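Long-range contact in probable outer membrane protein (Pseudomonas aeruginosa, PDB 3DWO), which probably carries long-chain fatty acids or other hydrophobic compounds across the outer membrane, as a channel of the FadL family: residues A[398-412]-A[424-438]. Numbering follows the deposited sequence.
Sequences DAAYSRQFVKEVPLK and LDGRATSKGQVFSLS. With C8E ((hydroxyethyloxy)tri(ethyloxy)octane), chain F; C8E ((hydroxyethyloxy)tri(ethyloxy)octane), chain E.
Arg-427 reaches across to Glu-408 and Pro-410 from the neighbouring strand. Its CG sits between the backbone N and the carbonyl carbon (chi1 43°), and a further bend at chi3 brings the guanidinium over Pro-410. Pro-410 CA lies over one face, offset toward the rim, and Arg-427 NH2 is 3.8 Å from Pro-410 CB. The extended side chain of Glu-408 crosses it at about a right angle, and Arg-427 NH1 forms a salt bridge with Glu-408 OE2, although the exact place of that carboxylate oxygen is less sure. On the other side of the strands, Leu-411 lays CD1 against Ala-428 CB at 4.0 Å and also packs on Tyr-58; its backbone N is bonded to Gly-426 O at 2.7 Å.

Backbone pairing lapses around Val-406, where a water accepts from Val-406 N and Arg-403 NH2 and donates to Ser-430 O (2.8 Å). Regular antiparallel bonds resume from Gln-404 to Asp-398. Here Tyr-401 OH donates to Gln-433 OE1 at 2.7 Å, in the carbonyl plane, while Gln-433 NE2 bonds to Asp-53. The tyrosine ring runs beside Phe-435, Tyr-401 CE1 lying 3.8 Å from Phe-435 CE2, with the ring planes at 58°. A detergent molecule lies against Gln-404, its C13 3.4 Å from Gln-404 CG. This is an antiparallel beta hairpin of the FadL-type barrel, whose last strand, 423-441, also pairs with the first, 44-63, closing the wall.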
ATOM      1  N   ASP A 398      18.427 -13.265 -11.172  1.00 37.28           N
ATOM      2  CA  ASP A 398      18.574 -11.822 -11.044  1.00 35.89           C
ATOM      3  C   ASP A 398      18.550 -11.391  -9.593  1.00 34.60           C
ATOM      4  O   ASP A 398      17.890 -12.013  -8.756  1.00 33.36           O
ATOM      5  CB  ASP A 398      17.471 -11.092 -11.807  1.00 38.06           C
ATOM      6  CG  ASP A 398      17.663 -11.160 -13.301  1.00 42.48           C
ATOM      7  OD1 ASP A 398      16.915 -10.486 -14.033  1.00 46.03           O
ATOM      8  OD2 ASP A 398      18.566 -11.891 -13.749  1.00 48.94           O
ATOM      9  N   ALA A 399      19.290 -10.327  -9.305  1.00 31.91           N
ATOM     10  CA  ALA A 399      19.369  -9.783  -7.959  1.00 28.59           C
ATOM     11  C   ALA A 399      19.172  -8.279  -8.049  1.00 27.95           C
ATOM     12  O   ALA A 399      19.442  -7.670  -9.083  1.00 27.34           O
ATOM     13  CB  ALA A 399      20.717 -10.093  -7.351  1.00 26.82           C
ATOM     14  N   ALA A 400      18.694  -7.681  -6.968  1.00 26.51           N
ATOM     15  CA  ALA A 400      18.479  -6.248  -6.954  1.00 26.80           C
ATOM     16  C   ALA A 400      18.436  -5.729  -5.531  1.00 26.79           C
ATOM     17  O   ALA A 400      18.080  -6.453  -4.598  1.00 26.61           O
ATOM     18  CB  ALA A 400      17.171  -5.905  -7.673  1.00 25.55           C
ATOM     19  N   TYR A 401      18.831  -4.472  -5.376  1.00 26.21           N
ATOM     20  CA  TYR A 401      18.803  -3.795  -4.095  1.00 26.71           C
ATOM     21  C   TYR A 401      18.205  -2.445  -4.403  1.00 26.73           C
ATOM     22  O   TYR A 401      18.568  -1.817  -5.392  1.00 27.23           O
ATOM     23  CB  TYR A 401      20.198  -3.584  -3.513  1.00 27.98           C
ATOM     24  CG  TYR A 401      20.157  -2.755  -2.244  1.00 29.81           C
ATOM     25  CD1 TYR A 401      19.569  -3.256  -1.080  1.00 29.49           C
ATOM     26  CD2 TYR A 401      20.646  -1.451  -2.224  1.00 30.34           C
ATOM     27  CE1 TYR A 401      19.468  -2.475   0.073  1.00 29.94           C
ATOM     28  CE2 TYR A 401      20.549  -0.662  -1.075  1.00 31.32           C
ATOM     29  CZ  TYR A 401      19.959  -1.181   0.068  1.00 30.68           C
ATOM     30  OH  TYR A 401      19.866  -0.408   1.202  1.00 29.20           O
ATOM     31  N   SER A 402      17.285  -2.001  -3.562  1.00 26.99           N
ATOM     32  CA  SER A 402      16.656  -0.715  -3.781  1.00 28.33           C
ATOM     33  C   SER A 402      16.463   0.018  -2.462  1.00 29.28           C
ATOM     34  O   SER A 402      15.959  -0.542  -1.491  1.00 29.38           O
ATOM     35  CB  SER A 402      15.314  -0.904  -4.487  1.00 25.79           C
ATOM     36  OG  SER A 402      14.721   0.346  -4.767  1.00 27.05           O
ATOM     37  N   ARG A 403      16.891   1.273  -2.432  1.00 28.86           N
ATOM     38  CA  ARG A 403      16.759   2.094  -1.245  1.00 29.30           C
ATOM     39  C   ARG A 403      15.737   3.183  -1.538  1.00 28.58           C
ATOM     40  O   ARG A 403      15.744   3.781  -2.611  1.00 27.46           O
ATOM     41  CB  ARG A 403      18.109   2.720  -0.871  1.00 30.05           C
ATOM     42  CG  ARG A 403      18.011   3.833   0.159  1.00 34.90           C
ATOM     43  CD  ARG A 403      17.358   3.355   1.454  1.00 40.86           C
ATOM     44  NE  ARG A 403      16.908   4.462   2.303  1.00 45.01           N
ATOM     45  CZ  ARG A 403      17.719   5.333   2.896  1.00 46.44           C
ATOM     46  NH1 ARG A 403      19.035   5.233   2.743  1.00 46.98           N
ATOM     47  NH2 ARG A 403      17.215   6.310   3.638  1.00 48.39           N
ATOM     48  N   GLN A 404      14.847   3.421  -0.586  1.00 28.65           N
ATOM     49  CA  GLN A 404      13.830   4.445  -0.745  1.00 29.93           C
ATOM     50  C   GLN A 404      14.053   5.528   0.297  1.00 31.26           C
ATOM     51  O   GLN A 404      13.967   5.273   1.504  1.00 30.59           O
ATOM     52  CB  GLN A 404      12.426   3.857  -0.576  1.00 29.54           C
ATOM     53  CG  GLN A 404      12.037   2.786  -1.596  1.00 31.04           C
ATOM     54  CD  GLN A 404      12.671   1.434  -1.313  1.00 33.86           C
ATOM     55  OE1 GLN A 404      12.611   0.934  -0.189  1.00 35.83           O
ATOM     56  NE2 GLN A 404      13.275   0.832  -2.336  1.00 32.47           N
ATOM     57  N   PHE A 405      14.359   6.732  -0.175  1.00 30.03           N
ATOM     58  CA  PHE A 405      14.572   7.864   0.710  1.00 31.58           C
ATOM     59  C   PHE A 405      13.257   8.623   0.778  1.00 31.32           C
ATOM     60  O   PHE A 405      12.812   9.196  -0.215  1.00 32.29           O
ATOM     61  CB  PHE A 405      15.668   8.790   0.173  1.00 30.49           C
ATOM     62  CG  PHE A 405      16.985   8.108  -0.063  1.00 32.15           C
ATOM     63  CD1 PHE A 405      17.251   7.476  -1.277  1.00 33.02           C
ATOM     64  CD2 PHE A 405      17.962   8.091   0.932  1.00 31.99           C
ATOM     65  CE1 PHE A 405      18.475   6.837  -1.498  1.00 32.97           C
ATOM     66  CE2 PHE A 405      19.186   7.457   0.723  1.00 31.69           C
ATOM     67  CZ  PHE A 405      19.444   6.830  -0.493  1.00 32.83           C
ATOM     68  N   VAL A 406      12.639   8.616   1.953  1.00 32.05           N
ATOM     69  CA  VAL A 406      11.365   9.289   2.163  1.00 31.89           C
ATOM     70  C   VAL A 406      11.621  10.584   2.910  1.00 32.67           C
ATOM     71  O   VAL A 406      12.367  10.602   3.883  1.00 33.16           O
ATOM     72  CB  VAL A 406      10.414   8.414   3.008  1.00 32.18           C
ATOM     73  CG1 VAL A 406       9.033   9.048   3.075  1.00 29.67           C
ATOM     74  CG2 VAL A 406      10.341   7.014   2.417  1.00 31.98           C
ATOM     75  N   LYS A 407      11.017  11.674   2.458  1.00 34.07           N
ATOM     76  CA  LYS A 407      11.231  12.936   3.143  1.00 35.49           C
ATOM     77  C   LYS A 407      10.490  12.931   4.475  1.00 33.55           C
ATOM     78  O   LYS A 407       9.442  12.301   4.620  1.00 33.19           O
ATOM     79  CB  LYS A 407      10.752  14.116   2.293  1.00 39.07           C
ATOM     80  CG  LYS A 407       9.261  14.146   2.044  1.00 44.84           C
ATOM     81  CD  LYS A 407       8.746  15.587   1.994  1.00 49.94           C
ATOM     82  CE  LYS A 407       9.450  16.417   0.926  1.00 52.40           C
ATOM     83  NZ  LYS A 407       8.966  17.830   0.922  1.00 55.50           N
ATOM     84  N   GLU A 408      11.061  13.624   5.448  1.00 31.29           N
ATOM     85  CA  GLU A 408      10.465  13.735   6.767  1.00 32.22           C
ATOM     86  C   GLU A 408       9.192  14.567   6.607  1.00 31.08           C
ATOM     87  O   GLU A 408       9.221  15.652   6.017  1.00 30.12           O
ATOM     88  CB  GLU A 408      11.451  14.429   7.706  1.00 34.48           C
ATOM     89  CG  GLU A 408      10.961  14.621   9.121  1.00 41.83           C
ATOM     90  CD  GLU A 408      12.007  15.286   9.987  1.00 44.62           C
ATOM     91  OE1 GLU A 408      13.078  14.678  10.203  1.00 47.61           O
ATOM     92  OE2 GLU A 408      11.765  16.421  10.442  1.00 47.16           O
ATOM     93  N   VAL A 409       8.075  14.057   7.113  1.00 28.58           N
ATOM     94  CA  VAL A 409       6.810  14.771   6.992  1.00 26.34           C
ATOM     95  C   VAL A 409       6.179  15.113   8.321  1.00 25.10           C
ATOM     96  O   VAL A 409       6.426  14.458   9.332  1.00 25.77           O
ATOM     97  CB  VAL A 409       5.771  13.960   6.185  1.00 27.12           C
ATOM     98  CG1 VAL A 409       6.071  14.060   4.698  1.00 26.56           C
ATOM     99  CG2 VAL A 409       5.787  12.497   6.646  1.00 27.20           C
ATOM    100  N   PRO A 410       5.351  16.161   8.337  1.00 23.40           N
ATOM    101  CA  PRO A 410       4.674  16.586   9.562  1.00 22.82           C
ATOM    102  C   PRO A 410       3.366  15.833   9.783  1.00 21.95           C
ATOM    103  O   PRO A 410       2.738  15.361   8.840  1.00 21.57           O
ATOM    104  CB  PRO A 410       4.435  18.071   9.319  1.00 23.91           C
ATOM    105  CG  PRO A 410       4.142  18.096   7.834  1.00 25.93           C
ATOM    106  CD  PRO A 410       5.210  17.175   7.273  1.00 23.56           C
ATOM    107  N   LEU A 411       2.986  15.705  11.047  1.00 22.75           N
ATOM    108  CA  LEU A 411       1.736  15.076  11.433  1.00 25.20           C
ATOM    109  C   LEU A 411       1.050  16.124  12.297  1.00 25.52           C
ATOM    110  O   LEU A 411       1.555  16.487  13.360  1.00 26.69           O
ATOM    111  CB  LEU A 411       1.979  13.798  12.241  1.00 25.70           C
ATOM    112  CG  LEU A 411       2.047  12.492  11.446  1.00 26.36           C
ATOM    113  CD1 LEU A 411       3.067  12.609  10.348  1.00 28.22           C
ATOM    114  CD2 LEU A 411       2.404  11.348  12.374  1.00 28.07           C
ATOM    115  N   LYS A 412      -0.087  16.619  11.823  1.00 24.39           N
ATOM    116  CA  LYS A 412      -0.847  17.644  12.528  1.00 24.61           C
ATOM    117  C   LYS A 412      -2.258  17.128  12.733  1.00 24.08           C
ATOM    118  O   LYS A 412      -3.206  17.903  12.822  1.00 24.56           O
ATOM    119  CB  LYS A 412      -0.902  18.916  11.682  1.00 26.75           C
ATOM    120  CG  LYS A 412       0.456  19.500  11.315  1.00 29.42           C
ATOM    121  CD  LYS A 412       1.110  20.192  12.502  1.00 32.70           C
ATOM    122  CE  LYS A 412       2.319  21.008  12.051  1.00 35.15           C
ATOM    123  NZ  LYS A 412       2.917  21.795  13.169  1.00 37.31           N
ATOM    124  N   LEU A 424      -2.249  15.702  17.147  1.00 17.85           N
ATOM    125  CA  LEU A 424      -0.819  15.428  17.123  1.00 19.45           C
ATOM    126  C   LEU A 424      -0.066  16.650  16.602  1.00 21.31           C
ATOM    127  O   LEU A 424      -0.615  17.467  15.863  1.00 20.41           O
ATOM    128  CB  LEU A 424      -0.525  14.236  16.206  1.00 19.98           C
ATOM    129  CG  LEU A 424      -1.251  12.913  16.488  1.00 17.63           C
ATOM    130  CD1 LEU A 424      -0.922  11.910  15.399  1.00 15.80           C
ATOM    131  CD2 LEU A 424      -0.840  12.380  17.855  1.00 16.59           C
ATOM    132  N   ASP A 425       1.191  16.773  17.000  1.00 21.71           N
ATOM    133  CA  ASP A 425       2.036  17.861  16.527  1.00 21.80           C
ATOM    134  C   ASP A 425       3.455  17.317  16.506  1.00 21.25           C
ATOM    135  O   ASP A 425       4.168  17.390  17.506  1.00 19.38           O
ATOM    136  CB  ASP A 425       1.969  19.070  17.452  1.00 24.43           C
ATOM    137  CG  ASP A 425       2.804  20.232  16.937  1.00 27.93           C
ATOM    138  OD1 ASP A 425       3.011  21.205  17.694  1.00 32.17           O
ATOM    139  OD2 ASP A 425       3.247  20.170  15.768  1.00 24.85           O
ATOM    140  N   GLY A 426       3.848  16.747  15.373  1.00 19.13           N
ATOM    141  CA  GLY A 426       5.175  16.182  15.257  1.00 22.07           C
ATOM    142  C   GLY A 426       5.496  15.786  13.833  1.00 22.58           C
ATOM    143  O   GLY A 426       4.902  16.303  12.891  1.00 20.47           O
ATOM    144  N   ARG A 427       6.444  14.871  13.669  1.00 23.60           N
ATOM    145  CA  ARG A 427       6.827  14.429  12.337  1.00 26.74           C
ATOM    146  C   ARG A 427       7.256  12.973  12.300  1.00 26.10           C
ATOM    147  O   ARG A 427       7.779  12.430  13.274  1.00 26.05           O
ATOM    148  CB  ARG A 427       7.943  15.317  11.796  1.00 31.67           C
ATOM    149  CG  ARG A 427       9.013  15.631  12.811  1.00 37.92           C
ATOM    150  CD  ARG A 427       9.838  16.835  12.385  1.00 44.57           C
ATOM    151  NE  ARG A 427       9.008  17.933  11.891  1.00 49.84           N
ATOM    152  CZ  ARG A 427       8.740  18.156  10.605  1.00 52.85           C
ATOM    153  NH1 ARG A 427       9.240  17.359   9.668  1.00 53.50           N
ATOM    154  NH2 ARG A 427       7.965  19.174  10.252  1.00 54.08           N
ATOM    155  N   ALA A 428       7.021  12.345  11.160  1.00 26.10           N
ATOM    156  CA  ALA A 428       7.370  10.951  10.979  1.00 26.53           C
ATOM    157  C   ALA A 428       8.586  10.853  10.087  1.00 26.68           C
ATOM    158  O   ALA A 428       8.726  11.594   9.112  1.00 26.65           O
ATOM    159  CB  ALA A 428       6.203  10.198  10.356  1.00 26.85           C
ATOM    160  N   THR A 429       9.477   9.941  10.443  1.00 25.84           N
ATOM    161  CA  THR A 429      10.677   9.709   9.672  1.00 26.66           C
ATOM    162  C   THR A 429      10.610   8.257   9.246  1.00 28.15           C
ATOM    163  O   THR A 429      10.442   7.367  10.082  1.00 27.60           O
ATOM    164  CB  THR A 429      11.943   9.933  10.508  1.00 27.81           C
ATOM    165  OG1 THR A 429      12.047  11.319  10.857  1.00 29.61           O
ATOM    166  CG2 THR A 429      13.174   9.525   9.713  1.00 30.01           C
ATOM    167  N   SER A 430      10.724   8.026   7.944  1.00 28.68           N
ATOM    168  CA  SER A 430      10.662   6.680   7.401  1.00 29.78           C
ATOM    169  C   SER A 430      11.826   6.401   6.481  1.00 28.23           C
ATOM    170  O   SER A 430      12.412   7.310   5.906  1.00 28.00           O
ATOM    171  CB  SER A 430       9.354   6.475   6.633  1.00 31.10           C
ATOM    172  OG  SER A 430       8.249   6.533   7.516  1.00 37.40           O
ATOM    173  N   LYS A 431      12.144   5.122   6.348  1.00 28.89           N
ATOM    174  CA  LYS A 431      13.232   4.666   5.501  1.00 30.27           C
ATOM    175  C   LYS A 431      12.825   3.311   4.963  1.00 30.09           C
ATOM    176  O   LYS A 431      12.150   2.542   5.647  1.00 29.97           O
ATOM    177  CB  LYS A 431      14.519   4.539   6.316  1.00 31.96           C
ATOM    178  CG  LYS A 431      15.166   5.870   6.643  1.00 38.16           C
ATOM    179  CD  LYS A 431      15.820   5.897   8.025  1.00 42.11           C
ATOM    180  CE  LYS A 431      16.663   4.659   8.307  1.00 44.41           C
ATOM    181  NZ  LYS A 431      15.841   3.554   8.877  1.00 47.63           N
ATOM    182  N   GLY A 432      13.223   3.017   3.733  1.00 29.27           N
ATOM    183  CA  GLY A 432      12.871   1.740   3.162  1.00 29.08           C
ATOM    184  C   GLY A 432      13.965   1.159   2.297  1.00 29.93           C
ATOM    185  O   GLY A 432      14.744   1.883   1.677  1.00 28.35           O
ATOM    186  N   GLN A 433      14.039  -0.165   2.273  1.00 29.10           N
ATOM    187  CA  GLN A 433      15.015  -0.830   1.439  1.00 28.63           C
ATOM    188  C   GLN A 433      14.442  -2.181   1.057  1.00 28.05           C
ATOM    189  O   GLN A 433      13.732  -2.809   1.849  1.00 26.75           O
ATOM    190  CB  GLN A 433      16.356  -0.957   2.165  1.00 29.45           C
ATOM    191  CG  GLN A 433      16.444  -1.997   3.247  1.00 32.79           C
ATOM    192  CD  GLN A 433      17.761  -1.894   3.995  1.00 37.34           C
ATOM    193  OE1 GLN A 433      18.800  -1.583   3.401  1.00 36.81           O
ATOM    194  NE2 GLN A 433      17.731  -2.158   5.298  1.00 37.78           N
ATOM    195  N   VAL A 434      14.725  -2.605  -0.170  1.00 26.48           N
ATOM    196  CA  VAL A 434      14.222  -3.869  -0.684  1.00 26.56           C
ATOM    197  C   VAL A 434      15.336  -4.719  -1.289  1.00 27.88           C
ATOM    198  O   VAL A 434      16.217  -4.214  -1.988  1.00 28.08           O
ATOM    199  CB  VAL A 434      13.136  -3.628  -1.768  1.00 27.29           C
ATOM    200  CG1 VAL A 434      12.543  -4.961  -2.229  1.00 26.61           C
ATOM    201  CG2 VAL A 434      12.038  -2.710  -1.227  1.00 24.74           C
ATOM    202  N   PHE A 435      15.299  -6.012  -0.990  1.00 28.82           N
ATOM    203  CA  PHE A 435      16.260  -6.964  -1.526  1.00 29.63           C
ATOM    204  C   PHE A 435      15.396  -7.843  -2.418  1.00 30.92           C
ATOM    205  O   PHE A 435      14.359  -8.339  -1.982  1.00 31.68           O
ATOM    206  CB  PHE A 435      16.887  -7.786  -0.404  1.00 30.94           C
ATOM    207  CG  PHE A 435      17.548  -6.951   0.654  1.00 33.20           C
ATOM    208  CD1 PHE A 435      16.783  -6.281   1.606  1.00 32.93           C
ATOM    209  CD2 PHE A 435      18.930  -6.794   0.670  1.00 32.29           C
ATOM    210  CE1 PHE A 435      17.384  -5.465   2.556  1.00 34.86           C
ATOM    211  CE2 PHE A 435      19.543  -5.980   1.616  1.00 34.78           C
ATOM    212  CZ  PHE A 435      18.769  -5.312   2.563  1.00 35.51           C
ATOM    213  N   SER A 436      15.813  -8.025  -3.666  1.00 31.47           N
ATOM    214  CA  SER A 436      15.031  -8.805  -4.617  1.00 30.17           C
ATOM    215  C   SER A 436      15.846  -9.907  -5.288  1.00 30.98           C
ATOM    216  O   SER A 436      17.031  -9.734  -5.572  1.00 30.95           O
ATOM    217  CB  SER A 436      14.456  -7.857  -5.676  1.00 29.61           C
ATOM    218  OG  SER A 436      13.457  -8.486  -6.457  1.00 30.70           O
ATOM    219  N   LEU A 437      15.199 -11.038  -5.546  1.00 31.61           N
ATOM    220  CA  LEU A 437      15.855 -12.174  -6.180  1.00 32.83           C
ATOM    221  C   LEU A 437      14.823 -12.942  -7.006  1.00 31.86           C
ATOM    222  O   LEU A 437      13.727 -13.212  -6.528  1.00 31.23           O
ATOM    223  CB  LEU A 437      16.443 -13.087  -5.105  1.00 35.42           C
ATOM    224  CG  LEU A 437      17.692 -13.896  -5.456  1.00 40.23           C
ATOM    225  CD1 LEU A 437      18.888 -12.958  -5.625  1.00 39.08           C
ATOM    226  CD2 LEU A 437      17.969 -14.898  -4.342  1.00 41.71           C
ATOM    227  N   SER A 438      15.165 -13.277  -8.248  1.00 32.45           N
ATOM    228  CA  SER A 438      14.236 -14.011  -9.106  1.00 33.83           C
ATOM    229  C   SER A 438      14.902 -15.073  -9.968  1.00 33.97           C
ATOM    230  O   SER A 438      16.100 -15.023 -10.233  1.00 34.99           O
ATOM    231  CB  SER A 438      13.489 -13.054 -10.034  1.00 33.30           C
ATOM    232  OG  SER A 438      14.356 -12.558 -11.038  1.00 34.45           O
TER
HETATM  233  C2  C8E F 456      18.786  11.201  -1.306  1.00 57.23           C
HETATM  234  C3  C8E F 456      18.449  12.584  -0.965  1.00 57.43           C
HETATM  235  C4  C8E F 456      17.606  12.544   0.225  1.00 57.65           C
HETATM  236  C5  C8E F 456      16.397  13.397  -0.002  1.00 57.61           C
HETATM  237  C6  C8E F 456      15.249  12.928   0.774  1.00 56.39           C
HETATM  238  C7  C8E F 456      14.460  12.273  -0.267  1.00 56.61           C
HETATM  239  C8  C8E F 456      13.024  12.631  -0.148  1.00 56.02           C
HETATM  240  O9  C8E F 456      12.142  12.953  -1.220  1.00 56.04           O
HETATM  241  C10 C8E F 456      12.440  14.072  -2.035  1.00 56.39           C
HETATM  242  C11 C8E F 456      11.356  14.141  -3.073  1.00 55.11           C
HETATM  243  C1  C8E E 455       2.328  -7.549   4.774  1.00 56.73           C
HETATM  244  C2  C8E E 455       2.673  -6.135   4.710  1.00 55.98           C
HETATM  245  C3  C8E E 455       2.611  -5.560   3.370  1.00 56.21           C
HETATM  246  C4  C8E E 455       3.960  -5.556   2.832  1.00 56.05           C
HETATM  247  C5  C8E E 455       4.213  -4.249   2.192  1.00 57.13           C
HETATM  248  C6  C8E E 455       5.325  -4.358   1.275  1.00 57.82           C
HETATM  249  C7  C8E E 455       5.546  -2.957   0.981  1.00 57.67           C
HETATM  250  C8  C8E E 455       6.993  -2.710   1.010  1.00 59.25           C
HETATM  251  O9  C8E E 455       7.691  -1.648   0.395  1.00 60.92           O
HETATM  252  C10 C8E E 455       7.635  -1.490  -1.007  1.00 60.89           C
HETATM  253  C11 C8E E 455       8.471  -0.278  -1.280  1.00 62.22           C
HETATM  254  O12 C8E E 455       7.984   0.862  -0.544  1.00 62.26           O
HETATM  255  C13 C8E E 455       8.905   1.987  -0.460  1.00 62.83           C
HETATM  256  C14 C8E E 455       9.004   3.009   0.716  1.00 62.71           C
HETATM  257  O15 C8E E 455       9.115   2.809   2.154  1.00 63.27           O
HETATM  258  C16 C8E E 455       7.811   2.750   2.769  1.00 63.68           C
HETATM  259  C17 C8E E 455       7.262   4.108   3.236  1.00 64.61           C
HETATM  260  O18 C8E E 455       7.177   4.488   4.624  1.00 64.80           O
HETATM  261  C19 C8E E 455       5.904   4.114   5.223  1.00 65.14           C
HETATM  262  C20 C8E E 455       4.837   5.155   5.718  1.00 64.97           C
HETATM  263  O21 C8E E 455       3.663   5.361   4.926  1.00 64.70           O
HETATM  264  O   HOH W   1      14.579   8.061   4.274  1.00 36.11           O